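Side-chain contacts in hydrogenase maturation protease HycI (Thermococcus kodakarensis KOD1, PDB 5ZBY), which probably cleaves a C-terminal extension from a [NiFe] hydrogenase precursor, as a peptidase A31 family endopeptidase that matures the enzyme: residues 2-7 and 121-126; 30-35 and 139-144; 38-43 and 150-155; 57-62 and 110-115. All coordinates share one frame; numbering follows the deposited sequence.

The four contacts dress both faces of one mixed sheet. Contact 1 is the most fully buried: it sets the short N-terminal helix 3-8 on the sheet itself, through strand 119-125. Contacts 2 and 3 lie on that same face and share one helix pair, 29-40 with 138-156, the first nearer its start and the second toward its end; both are partly buried. Contact 4 pairs helices 59-64 and 105-116 on the opposite face. Aliphatic packing joins all four. Differences appear at the margins: charged groups flank contact 2, a water links carbonyls in contact 3, and contact 4 brings in a tyrosine ring near the surface.

Contact 1 (2-7 and 121-126); sequences SVLEDV and VLIGCQ
Helix 3-7 lies obliquely across strand 121-125, and the pairing runs in reverse order along the two segments: V7 faces V121, with CA atoms 7.9 Å apart, and L4 faces I123, with CA atoms 9.2 Å apart. Two methyl-to-methyl touches carry the contact. V7 aims its CB at the strand and, with CG1 anti to the backbone N (chi1 178°), brings that methyl to 3.7 Å from V121 CG1. V121 CG1 stands between its own backbone N and carbonyl carbon, on the side facing the helix. L4 starts out less directly: its CB does not aim at the strand, but the side chain bends at chi2 (61°) and delivers CD1 to I123 CD1 at 3.7 Å. There the two side chains cross at about a right angle. No hydrogen bond spans the gap. At the start of the helix S2 N donates to E5 OE1 at 2.8 Å, from above the carboxylate plane, while E5 N gives a weak bond back to S2 OG. The arrangement is a helix packed on one face of an alpha/beta sheet, over an inner strand bonded between 69-75 and 85-88. V121 also touches V71 and I87, and I123 touches V71 and L147; V7 reaches L69, while L4 is flanked by L150 and I154 of helix 138-156.

Contact 2 (30-35 and 139-144); sequences GVLVAE and LIKERA
L32 and V33 share one small partner, A144, and this is where helices 29-40 and 138-156, neighbours on the same sheet face, come close. A144 CB meets L32 CB at 3.7 Å and V33 CG2 at the same distance, and V33 CG2 also lies 3.7 Å from A144 CA. V33 manages this because CG2 stands anti to its carbonyl carbon, leaving that methyl against the alanine backbone. The CA atoms of V33 and A144 are only 5.1 Å apart, and the helix axes pass at 9.1 Å with their directions 39° apart. Outward from buried V33 and A144 the packing slackens toward solvent, where L32 and K141 are partly exposed. L32 CD1 merely grazes K141 CG at 4.2 Å, and the lysine leads away, NZ bridging to E135 and E138. Farther round, R143 grips E142 side-on through NE and NH2; R143 NH2 lies 2.8 Å from E142 OE2, which sits in the guanidinium plane and uses its syn lone pair. No hydrogen bond or salt bridge joins the segments. These charges pair within 139-144 or with E135 and E138 just before it; 30-35 is held by aliphatic contact around an alanine small enough to let the backbones approach.

Contact 3 (38-43 and 150-155); sequences KELVKT and LIAEIL
Aliphatic contacts come first: L40 and V41 both press on the methyl of A152. L40 CB lies 3.8 Å from A152 CB, and L40 CD1, at the end of an extended side chain, lies 4.0 Å from that same A152 CB. V41 CG2 meets it too, 3.9 Å from A152 CB. V41 then continues to L155, one turn on along helix 138-156: its CG1 is 3.9 Å from L155 CD1, and its CG2 is almost as near. That leucine methyl thus sits against both branches of the valine. The split follows from the valine torsion: CG1 is anti to the backbone N (chi1 174°) and meets L155, whereas CG2, anti to the carbonyl carbon, is shared between A152 and L155.

The chain here is making the connection of a beta-alpha-beta unit, in which strand 14-18, helix 29-40 and strand 46-50 follow one another and the two strands lie parallel and adjacent in the sheet. V41 and L155 both touch V46, and L155 also reaches I14 and I16, so the pair is pressed onto that edge of the sheet.

Polar linkage is by water. One molecule donates to both backbone carbonyls, 3.2 Å from L40 O and 2.8 Å from A152 O, linking the two segments, between which no direct hydrogen bond forms. Charged ends turn elsewhere: E39 OE1 forms a salt bridge with R36, and K38 NZ bonds to the carbonyl of I48.

Contact 4 (57-62 and 110-115); sequences SYVGKI and SYIKEQ
V59 comes up obliquely to the Y111 ring: V59 CG2 and CB are each 3.9 Å from Y111 CE2, and the two side chains cross at about a right angle. Over one face of the ring lies Q115 CG, 3.6 Å above the plane and displaced toward the rim, a neighbour from the next turn of the same helix. Y111 swings its ring to V59 with CG anti to the backbone N (chi1 177°). V59 is central, touching both Y111 and I112: CG2 and CB face the tyrosine, while CG1 turns mainly to I112, lying 4.0 Å from I112 CG1 and almost as close to I112 CD1.

I112 in turn reaches past V59 to I62. The isoleucines cross at about a right angle and touch at two places, CD1 of I62 to CD1 of I112 at 3.9 Å and CG2 of I62 to CG2 of I112 at 4.0 Å. With an alanine in place of I112, the CG1, CG2 and CD1 contacts would go, which would probably open a gap between V59 and I62 on one helix and the backbone of 105-116 on the other, leaving the methyls of I62 without their mates on helix 105-116. No hydrogen bond crosses between 57-62 and 110-115.

The nearest backbones are at V59 and I112, with CA atoms 6.5 Å apart. This is the helix pair on the opposite face of the alpha/beta/alpha layers: I112 sets helix 105-116 on V70 and F72 of strand 69-75, and I62 carries helix 59-64 over V70, V15 and C17 of strand 14-18, and L49 of edge strand 46-50.

Contact 1 (2-7 and 121-126)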
loop_
_atom_site.group_PDB
_atom_site.type_symbol
_atom_site.label_atom_id
_atom_site.label_comp_id
_atom_site.label_asym_id
_atom_site.label_seq_id
_atom_site.Cartn_x
_atom_site.Cartn_y
_atom_site.Cartn_z
ATOM N N SER A 2 8.163 -15.249 6.873
ATOM C CA SER A 2 8.646 -14.021 6.279
ATOM C C SER A 2 8.196 -12.865 7.114
ATOM O O SER A 2 7.335 -13.008 7.927
ATOM C CB SER A 2 8.134 -13.890 4.860
ATOM O OG SER A 2 6.751 -14.104 4.813
ATOM N N VAL A 3 8.800 -11.716 6.928
ATOM C CA VAL A 3 8.407 -10.542 7.674
ATOM C C VAL A 3 7.006 -10.068 7.260
ATOM O O VAL A 3 6.293 -9.466 8.009
ATOM C CB VAL A 3 9.368 -9.416 7.370
ATOM C CG1 VAL A 3 9.435 -9.235 5.873
ATOM C CG2 VAL A 3 8.957 -8.146 8.075
ATOM N N LEU A 4 6.656 -10.334 6.033
ATOM C CA LEU A 4 5.323 -10.039 5.521
ATOM C C LEU A 4 4.265 -10.828 6.308
ATOM O O LEU A 4 3.255 -10.269 6.806
ATOM C CB LEU A 4 5.255 -10.381 4.039
ATOM C CG LEU A 4 4.027 -9.884 3.278
ATOM C CD1 LEU A 4 3.953 -8.362 3.320
ATOM C CD2 LEU A 4 4.041 -10.394 1.837
ATOM N N GLU A 5 4.549 -12.113 6.477
ATOM C CA GLU A 5 3.635 -13.025 7.138
ATOM C C GLU A 5 3.414 -12.523 8.554
ATOM O O GLU A 5 2.340 -12.538 9.072
ATOM C CB GLU A 5 4.184 -14.462 7.139
ATOM C CG GLU A 5 4.006 -15.263 5.858
ATOM C CD GLU A 5 4.887 -16.520 5.765
ATOM O OE1 GLU A 5 5.782 -16.684 6.584
ATOM O OE2 GLU A 5 4.712 -17.331 4.856
ATOM N N ASP A 6 4.459 -12.061 9.175
ATOM C CA ASP A 6 4.396 -11.520 10.505
ATOM C C ASP A 6 3.478 -10.326 10.559
ATOM O O ASP A 6 2.742 -10.155 11.526
ATOM C CB ASP A 6 5.796 -11.100 10.979
ATOM C CG ASP A 6 6.716 -12.294 11.269
ATOM O OD1 ASP A 6 6.221 -13.439 11.384
ATOM O OD2 ASP A 6 7.948 -12.085 11.391
ATOM N N VAL A 7 3.585 -9.465 9.537
ATOM C CA VAL A 7 2.712 -8.299 9.459
ATOM C C VAL A 7 1.234 -8.717 9.556
ATOM O O VAL A 7 0.450 -8.067 10.247
ATOM C CB VAL A 7 2.905 -7.501 8.153
ATOM C CG1 VAL A 7 1.934 -6.337 8.105
ATOM C CG2 VAL A 7 4.332 -6.994 8.040
ATOM N N VAL A 121 0.374 -0.440 8.315
ATOM C CA VAL A 121 1.728 -0.649 7.752
ATOM C C VAL A 121 1.790 -0.066 6.332
ATOM O O VAL A 121 0.740 0.075 5.672
ATOM C CB VAL A 121 2.073 -2.134 7.776
ATOM C CG1 VAL A 121 1.189 -2.907 6.851
ATOM C CG2 VAL A 121 3.485 -2.362 7.411
ATOM N N LEU A 122 2.999 0.343 5.877
ATOM C CA LEU A 122 3.217 0.746 4.497
ATOM C C LEU A 122 4.155 -0.242 3.841
ATOM O O LEU A 122 5.223 -0.539 4.399
ATOM C CB LEU A 122 3.803 2.165 4.443
ATOM C CG LEU A 122 4.391 2.666 3.118
ATOM C CD1 LEU A 122 3.335 2.743 2.031
ATOM C CD2 LEU A 122 5.057 4.037 3.357
ATOM N N ILE A 123 3.769 -0.815 2.702
ATOM C CA ILE A 123 4.702 -1.588 1.897
ATOM C C ILE A 123 5.077 -0.741 0.671
ATOM O O ILE A 123 4.202 -0.423 -0.139
ATOM C CB ILE A 123 4.129 -2.954 1.441
ATOM C CG1 ILE A 123 3.682 -3.767 2.654
ATOM C CG2 ILE A 123 5.213 -3.727 0.594
ATOM C CD1 ILE A 123 2.824 -4.985 2.243
ATOM N N GLY A 124 6.357 -0.403 0.527
ATOM C CA GLY A 124 6.796 0.404 -0.599
ATOM C C GLY A 124 7.637 -0.392 -1.576
ATOM O O GLY A 124 8.238 -1.397 -1.213
ATOM N N CYS A 125 7.685 0.066 -2.821
ATOM C CA CYS A 125 8.589 -0.525 -3.802
ATOM C C CYS A 125 9.336 0.622 -4.460
ATOM O O CYS A 125 8.721 1.611 -4.800
ATOM C CB CYS A 125 7.792 -1.324 -4.840
ATOM S SG CYS A 125 8.828 -2.180 -6.019
ATOM N N GLN A 126 10.660 0.528 -4.578
ATOM C CA GLN A 126 11.465 1.634 -5.151
ATOM C C GLN A 126 11.227 1.796 -6.663
ATOM O O GLN A 126 11.451 0.870 -7.415
ATOM C CB GLN A 126 12.950 1.359 -4.868
ATOM C CG GLN A 126 13.896 2.301 -5.602
ATOM C CD GLN A 126 13.905 3.636 -4.946
ATOM O OE1 GLN A 126 14.124 3.743 -3.722
ATOM N NE2 GLN A 126 13.657 4.679 -5.727
#

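Contact 2 (30-35 and 139-144)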
loop_
_atom_site.group_PDB
_atom_site.type_symbol
_atom_site.label_atom_id
_atom_site.label_comp_id
_atom_site.label_asym_id
_atom_site.label_seq_id
_atom_site.Cartn_x
_atom_site.Cartn_y
_atom_site.Cartn_z
ATOM N N GLY A 30 1.346 0.762 -6.839
ATOM C CA GLY A 30 0.362 0.458 -5.800
ATOM C C GLY A 30 -0.984 0.106 -6.404
ATOM O O GLY A 30 -1.680 -0.786 -5.906
ATOM N N VAL A 31 -1.363 0.802 -7.479
ATOM C CA VAL A 31 -2.664 0.510 -8.097
ATOM C C VAL A 31 -2.600 -0.812 -8.852
ATOM O O VAL A 31 -3.591 -1.585 -8.823
ATOM C CB VAL A 31 -3.154 1.661 -8.991
ATOM C CG1 VAL A 31 -3.261 2.900 -8.146
ATOM C CG2 VAL A 31 -2.249 1.884 -10.151
ATOM N N LEU A 32 -1.423 -1.152 -9.376
ATOM C CA LEU A 32 -1.272 -2.461 -10.014
ATOM C C LEU A 32 -1.519 -3.527 -8.966
ATOM O O LEU A 32 -2.251 -4.516 -9.219
ATOM C CB LEU A 32 0.120 -2.607 -10.641
ATOM C CG LEU A 32 0.366 -1.735 -11.886
ATOM C CD1 LEU A 32 1.796 -1.829 -12.345
ATOM C CD2 LEU A 32 -0.568 -2.147 -12.993
ATOM N N VAL A 33 -0.953 -3.317 -7.774
ATOM C CA VAL A 33 -1.079 -4.342 -6.737
ATOM C C VAL A 33 -2.537 -4.492 -6.341
ATOM O O VAL A 33 -3.054 -5.627 -6.278
ATOM C CB VAL A 33 -0.221 -4.022 -5.514
ATOM C CG1 VAL A 33 -0.524 -5.020 -4.383
ATOM C CG2 VAL A 33 1.257 -4.143 -5.871
ATOM N N ALA A 34 -3.207 -3.352 -6.148
ATOM C CA ALA A 34 -4.575 -3.389 -5.678
ATOM C C ALA A 34 -5.410 -4.097 -6.735
ATOM O O ALA A 34 -6.248 -4.940 -6.391
ATOM C CB ALA A 34 -5.101 -1.979 -5.406
ATOM N N GLU A 35 -5.184 -3.779 -8.016
ATOM C CA GLU A 35 -6.132 -4.320 -8.994
ATOM C C GLU A 35 -5.884 -5.789 -9.122
ATOM O O GLU A 35 -6.839 -6.581 -9.248
ATOM C CB GLU A 35 -6.029 -3.595 -10.346
ATOM C CG GLU A 35 -6.623 -2.196 -10.247
ATOM C CD GLU A 35 -8.123 -2.226 -9.944
ATOM O OE1 GLU A 35 -8.832 -3.038 -10.573
ATOM O OE2 GLU A 35 -8.595 -1.470 -9.060
ATOM N N LEU A 139 9.881 -4.332 -14.889
ATOM C CA LEU A 139 10.337 -4.751 -13.563
ATOM C C LEU A 139 9.281 -4.427 -12.492
ATOM O O LEU A 139 8.928 -5.277 -11.711
ATOM C CB LEU A 139 11.680 -4.081 -13.212
ATOM C CG LEU A 139 12.197 -4.333 -11.790
ATOM C CD1 LEU A 139 12.244 -5.793 -11.476
ATOM C CD2 LEU A 139 13.627 -3.719 -11.723
ATOM N N ILE A 140 8.771 -3.218 -12.493
ATOM C CA ILE A 140 7.750 -2.831 -11.547
ATOM C C ILE A 140 6.477 -3.626 -11.737
ATOM O O ILE A 140 5.835 -3.928 -10.793
ATOM C CB ILE A 140 7.495 -1.317 -11.573
ATOM C CG1 ILE A 140 8.641 -0.558 -10.932
ATOM C CG2 ILE A 140 6.187 -0.916 -10.926
ATOM C CD1 ILE A 140 9.250 -1.182 -9.738
ATOM N N LYS A 141 6.104 -3.908 -12.967
ATOM C CA LYS A 141 4.931 -4.775 -13.172
ATOM C C LYS A 141 5.161 -6.128 -12.560
ATOM O O LYS A 141 4.240 -6.705 -11.926
ATOM C CB LYS A 141 4.597 -4.939 -14.659
ATOM C CG LYS A 141 4.095 -3.676 -15.302
ATOM C CD LYS A 141 3.836 -3.885 -16.798
ATOM C CE LYS A 141 4.890 -3.248 -17.655
ATOM N NZ LYS A 141 4.490 -3.322 -19.088
ATOM N N GLU A 142 6.367 -6.654 -12.730
ATOM C CA GLU A 142 6.665 -7.979 -12.194
ATOM C C GLU A 142 6.657 -7.940 -10.655
ATOM O O GLU A 142 6.202 -8.891 -10.001
ATOM C CB GLU A 142 7.999 -8.495 -12.759
ATOM C CG GLU A 142 8.407 -9.863 -12.228
ATOM C CD GLU A 142 9.244 -9.780 -10.966
ATOM O OE1 GLU A 142 10.043 -8.817 -10.852
ATOM O OE2 GLU A 142 9.101 -10.674 -10.090
ATOM N N ARG A 143 7.155 -6.847 -10.081
ATOM C CA ARG A 143 7.232 -6.696 -8.633
ATOM C C ARG A 143 5.808 -6.560 -8.074
ATOM O O ARG A 143 5.500 -7.086 -7.005
ATOM C CB ARG A 143 8.106 -5.480 -8.238
ATOM C CG ARG A 143 9.636 -5.664 -8.498
ATOM C CD ARG A 143 10.285 -6.630 -7.494
ATOM N NE ARG A 143 10.036 -8.009 -7.874
ATOM C CZ ARG A 143 10.398 -9.061 -7.147
ATOM N NH1 ARG A 143 11.035 -8.875 -5.999
ATOM N NH2 ARG A 143 10.112 -10.293 -7.561
ATOM N N ALA A 144 4.932 -5.838 -8.784
ATOM C CA ALA A 144 3.530 -5.705 -8.318
ATOM C C ALA A 144 2.853 -7.064 -8.331
ATOM O O ALA A 144 2.154 -7.423 -7.378
ATOM C CB ALA A 144 2.759 -4.727 -9.192
#

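Contact 3 (38-43 and 150-155)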
loop_
_atom_site.group_PDB
_atom_site.type_symbol
_atom_site.label_atom_id
_atom_site.label_comp_id
_atom_site.label_asym_id
_atom_site.label_seq_id
_atom_site.Cartn_x
_atom_site.Cartn_y
_atom_site.Cartn_z
ATOM N N LYS A 38 -7.574 -7.701 -6.344
ATOM C CA LYS A 38 -9.037 -7.850 -6.482
ATOM C C LYS A 38 -9.384 -9.130 -7.250
ATOM O O LYS A 38 -10.477 -9.698 -7.084
ATOM C CB LYS A 38 -9.629 -6.620 -7.168
ATOM C CG LYS A 38 -9.784 -5.399 -6.251
ATOM C CD LYS A 38 -10.249 -4.192 -7.065
ATOM C CE LYS A 38 -10.198 -2.883 -6.296
ATOM N NZ LYS A 38 -11.332 -2.636 -5.401
ATOM N N GLU A 39 -8.444 -9.603 -8.057
ATOM C CA GLU A 39 -8.653 -10.794 -8.877
ATOM C C GLU A 39 -8.311 -12.039 -8.095
ATOM O O GLU A 39 -8.775 -13.128 -8.423
ATOM C CB GLU A 39 -7.803 -10.738 -10.152
ATOM C CG GLU A 39 -8.118 -9.557 -11.048
ATOM C CD GLU A 39 -7.225 -9.455 -12.261
ATOM O OE1 GLU A 39 -6.174 -10.138 -12.322
ATOM O OE2 GLU A 39 -7.584 -8.675 -13.165
ATOM N N LEU A 40 -7.515 -11.874 -7.045
ATOM C CA LEU A 40 -6.935 -13.022 -6.351
ATOM C C LEU A 40 -7.543 -13.291 -4.975
ATOM O O LEU A 40 -7.397 -14.381 -4.427
ATOM C CB LEU A 40 -5.424 -12.824 -6.198
ATOM C CG LEU A 40 -4.553 -12.831 -7.447
ATOM C CD1 LEU A 40 -3.079 -12.670 -7.067
ATOM C CD2 LEU A 40 -4.762 -14.123 -8.214
ATOM N N VAL A 41 -8.232 -12.312 -4.409
ATOM C CA VAL A 41 -8.636 -12.418 -3.012
ATOM C C VAL A 41 -10.136 -12.287 -2.896
ATOM O O VAL A 41 -10.682 -11.217 -3.169
ATOM C CB VAL A 41 -7.960 -11.325 -2.145
ATOM C CG1 VAL A 41 -8.495 -11.327 -0.710
ATOM C CG2 VAL A 41 -6.453 -11.494 -2.165
ATOM N N LYS A 42 -10.788 -13.365 -2.551
ATOM C CA LYS A 42 -12.158 -13.246 -2.211
ATOM C C LYS A 42 -12.387 -13.905 -0.884
ATOM O O LYS A 42 -12.282 -15.087 -0.740
ATOM C CB LYS A 42 -13.010 -13.823 -3.314
ATOM C CG LYS A 42 -12.761 -13.117 -4.633
ATOM C CD LYS A 42 -13.035 -11.635 -4.520
ATOM C CE LYS A 42 -14.510 -11.308 -4.482
ATOM N NZ LYS A 42 -14.787 -9.849 -4.513
ATOM N N THR A 43 -12.647 -13.055 0.073
ATOM C CA THR A 43 -12.983 -13.367 1.450
ATOM C C THR A 43 -13.700 -12.168 2.019
ATOM O O THR A 43 -13.433 -11.019 1.673
ATOM C CB THR A 43 -11.743 -13.690 2.289
ATOM O OG1 THR A 43 -12.142 -14.192 3.572
ATOM C CG2 THR A 43 -10.888 -12.429 2.471
ATOM N N LEU A 150 2.202 -12.756 -3.133
ATOM C CA LEU A 150 2.651 -13.048 -1.773
ATOM C C LEU A 150 1.527 -12.727 -0.800
ATOM O O LEU A 150 1.219 -13.507 0.132
ATOM C CB LEU A 150 3.920 -12.265 -1.439
ATOM C CG LEU A 150 5.128 -12.691 -2.281
ATOM C CD1 LEU A 150 6.217 -11.646 -2.252
ATOM C CD2 LEU A 150 5.653 -14.030 -1.767
ATOM N N ILE A 151 0.885 -11.584 -1.021
ATOM C CA ILE A 151 -0.206 -11.195 -0.117
ATOM C C ILE A 151 -1.375 -12.139 -0.280
ATOM O O ILE A 151 -1.978 -12.559 0.737
ATOM C CB ILE A 151 -0.656 -9.732 -0.344
ATOM C CG1 ILE A 151 0.464 -8.801 0.130
ATOM C CG2 ILE A 151 -1.992 -9.461 0.402
ATOM C CD1 ILE A 151 0.238 -7.346 -0.223
ATOM N N ALA A 152 -1.715 -12.489 -1.519
ATOM C CA ALA A 152 -2.904 -13.355 -1.706
ATOM C C ALA A 152 -2.688 -14.724 -1.081
ATOM O O ALA A 152 -3.625 -15.335 -0.557
ATOM C CB ALA A 152 -3.258 -13.510 -3.158
ATOM N N GLU A 153 -1.458 -15.210 -1.152
ATOM C CA GLU A 153 -1.215 -16.549 -0.630
ATOM C C GLU A 153 -1.280 -16.479 0.871
ATOM O O GLU A 153 -1.856 -17.362 1.514
ATOM C CB GLU A 153 0.137 -17.098 -1.097
ATOM C CG GLU A 153 0.527 -18.415 -0.459
ATOM C CD GLU A 153 -0.067 -19.602 -1.188
ATOM O OE1 GLU A 153 -0.222 -19.527 -2.426
ATOM O OE2 GLU A 153 -0.391 -20.610 -0.519
ATOM N N ILE A 154 -0.817 -15.399 1.482
ATOM C CA ILE A 154 -1.082 -15.255 2.905
ATOM C C ILE A 154 -2.597 -15.204 3.216
ATOM O O ILE A 154 -3.103 -15.965 4.038
ATOM C CB ILE A 154 -0.411 -14.018 3.469
ATOM C CG1 ILE A 154 1.107 -14.198 3.489
ATOM C CG2 ILE A 154 -0.957 -13.700 4.867
ATOM C CD1 ILE A 154 1.896 -12.921 3.774
ATOM N N LEU A 155 -3.344 -14.383 2.505
ATOM C CA LEU A 155 -4.752 -14.156 2.809
ATOM C C LEU A 155 -5.686 -15.340 2.558
ATOM O O LEU A 155 -6.653 -15.554 3.275
ATOM C CB LEU A 155 -5.262 -12.965 2.036
ATOM C CG LEU A 155 -4.719 -11.593 2.390
ATOM C CD1 LEU A 155 -5.427 -10.557 1.582
ATOM C CD2 LEU A 155 -4.827 -11.293 3.855
HETATM O O HOH W 1 -6.188 -15.238 -1.626
#

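Contact 4 (57-62 and 110-115)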
loop_
_atom_site.group_PDB
_atom_site.type_symbol
_atom_site.label_atom_id
_atom_site.label_comp_id
_atom_site.label_asym_id
_atom_site.label_seq_id
_atom_site.Cartn_x
_atom_site.Cartn_y
_atom_site.Cartn_z
ATOM N N SER A 57 -9.365 10.325 0.952
ATOM C CA SER A 57 -10.785 10.229 0.558
ATOM C C SER A 57 -11.481 8.921 0.940
ATOM O O SER A 57 -12.707 8.824 0.815
ATOM C CB SER A 57 -10.938 10.406 -0.948
ATOM O OG SER A 57 -10.329 11.610 -1.425
ATOM N N TYR A 58 -10.728 7.923 1.389
ATOM C CA TYR A 58 -11.291 6.625 1.745
ATOM C C TYR A 58 -11.328 6.323 3.249
ATOM O O TYR A 58 -11.685 5.216 3.632
ATOM C CB TYR A 58 -10.521 5.516 0.982
ATOM C CG TYR A 58 -10.642 5.695 -0.517
ATOM C CD1 TYR A 58 -11.574 4.949 -1.235
ATOM C CD2 TYR A 58 -9.842 6.622 -1.219
ATOM C CE1 TYR A 58 -11.744 5.109 -2.583
ATOM C CE2 TYR A 58 -9.986 6.777 -2.606
ATOM C CZ TYR A 58 -10.940 6.044 -3.287
ATOM O OH TYR A 58 -11.139 6.178 -4.652
ATOM N N VAL A 59 -11.011 7.296 4.089
ATOM C CA VAL A 59 -10.875 7.008 5.508
ATOM C C VAL A 59 -12.195 6.542 6.100
ATOM O O VAL A 59 -12.198 5.628 6.892
ATOM C CB VAL A 59 -10.330 8.191 6.324
ATOM C CG1 VAL A 59 -8.852 8.462 5.926
ATOM C CG2 VAL A 59 -11.133 9.432 6.089
ATOM N N GLY A 60 -13.294 7.096 5.610
ATOM C CA GLY A 60 -14.605 6.669 6.071
ATOM C C GLY A 60 -14.852 5.205 5.798
ATOM O O GLY A 60 -15.249 4.442 6.717
ATOM N N LYS A 61 -14.648 4.811 4.571
ATOM C CA LYS A 61 -14.894 3.457 4.229
ATOM C C LYS A 61 -13.908 2.564 4.929
ATOM O O LYS A 61 -14.253 1.526 5.377
ATOM C CB LYS A 61 -14.722 3.273 2.748
ATOM C CG LYS A 61 -15.339 2.045 2.192
ATOM C CD LYS A 61 -15.448 2.100 0.689
ATOM C CE LYS A 61 -16.103 0.849 0.134
ATOM N NZ LYS A 61 -17.514 1.020 -0.264
ATOM N N ILE A 62 -12.678 3.004 5.105
ATOM C CA ILE A 62 -11.736 2.169 5.815
ATOM C C ILE A 62 -12.194 1.988 7.261
ATOM O O ILE A 62 -12.192 0.852 7.790
ATOM C CB ILE A 62 -10.285 2.763 5.745
ATOM C CG1 ILE A 62 -9.767 2.714 4.296
ATOM C CG2 ILE A 62 -9.365 1.978 6.653
ATOM C CD1 ILE A 62 -8.573 3.687 4.050
ATOM N N SER A 110 -2.546 8.095 10.975
ATOM C CA SER A 110 -2.802 8.458 12.379
ATOM C C SER A 110 -4.305 8.623 12.648
ATOM O O SER A 110 -4.810 8.183 13.673
ATOM C CB SER A 110 -2.085 9.760 12.751
ATOM O OG SER A 110 -0.662 9.612 12.597
ATOM N N TYR A 111 -4.986 9.296 11.724
ATOM C CA TYR A 111 -6.458 9.395 11.863
ATOM C C TYR A 111 -7.134 8.021 11.860
ATOM O O TYR A 111 -7.949 7.707 12.747
ATOM C CB TYR A 111 -7.008 10.259 10.742
ATOM C CG TYR A 111 -8.510 10.361 10.755
ATOM C CD1 TYR A 111 -9.150 11.224 11.629
ATOM C CD2 TYR A 111 -9.280 9.602 9.894
ATOM C CE1 TYR A 111 -10.526 11.333 11.653
ATOM C CE2 TYR A 111 -10.682 9.701 9.914
ATOM C CZ TYR A 111 -11.286 10.577 10.792
ATOM O OH TYR A 111 -12.664 10.697 10.823
ATOM N N ILE A 112 -6.806 7.184 10.875
ATOM C CA ILE A 112 -7.395 5.837 10.836
ATOM C C ILE A 112 -7.161 5.034 12.128
ATOM O O ILE A 112 -8.101 4.433 12.695
ATOM C CB ILE A 112 -6.864 5.022 9.623
ATOM C CG1 ILE A 112 -7.294 5.708 8.313
ATOM C CG2 ILE A 112 -7.324 3.535 9.771
ATOM C CD1 ILE A 112 -6.624 5.190 7.031
ATOM N N LYS A 113 -5.939 5.076 12.656
ATOM C CA LYS A 113 -5.600 4.300 13.840
ATOM C C LYS A 113 -6.329 4.847 15.057
ATOM O O LYS A 113 -6.802 4.081 15.920
ATOM C CB LYS A 113 -4.054 4.278 14.083
ATOM C CG LYS A 113 -3.748 3.380 15.245
ATOM C CD LYS A 113 -2.292 3.022 15.350
ATOM C CE LYS A 113 -2.144 1.933 16.388
ATOM N NZ LYS A 113 -0.734 1.444 16.490
ATOM N N GLU A 114 -6.477 6.163 15.122
ATOM C CA GLU A 114 -7.199 6.742 16.251
ATOM C C GLU A 114 -8.633 6.243 16.227
ATOM O O GLU A 114 -9.159 5.814 17.263
ATOM C CB GLU A 114 -7.183 8.263 16.207
ATOM C CG GLU A 114 -7.465 8.928 17.568
ATOM C CD GLU A 114 -8.916 8.798 18.021
ATOM O OE1 GLU A 114 -9.804 8.846 17.144
ATOM O OE2 GLU A 114 -9.169 8.659 19.241
ATOM N N GLN A 115 -9.234 6.305 15.041
ATOM C CA GLN A 115 -10.655 5.922 14.856
ATOM C C GLN A 115 -10.947 4.452 15.079
ATOM O O GLN A 115 -12.049 4.098 15.530
ATOM C CB GLN A 115 -11.109 6.306 13.448
ATOM C CG GLN A 115 -11.162 7.803 13.175
ATOM C CD GLN A 115 -12.139 8.509 14.090
ATOM O OE1 GLN A 115 -13.062 7.894 14.613
ATOM N NE2 GLN A 115 -11.939 9.805 14.289
#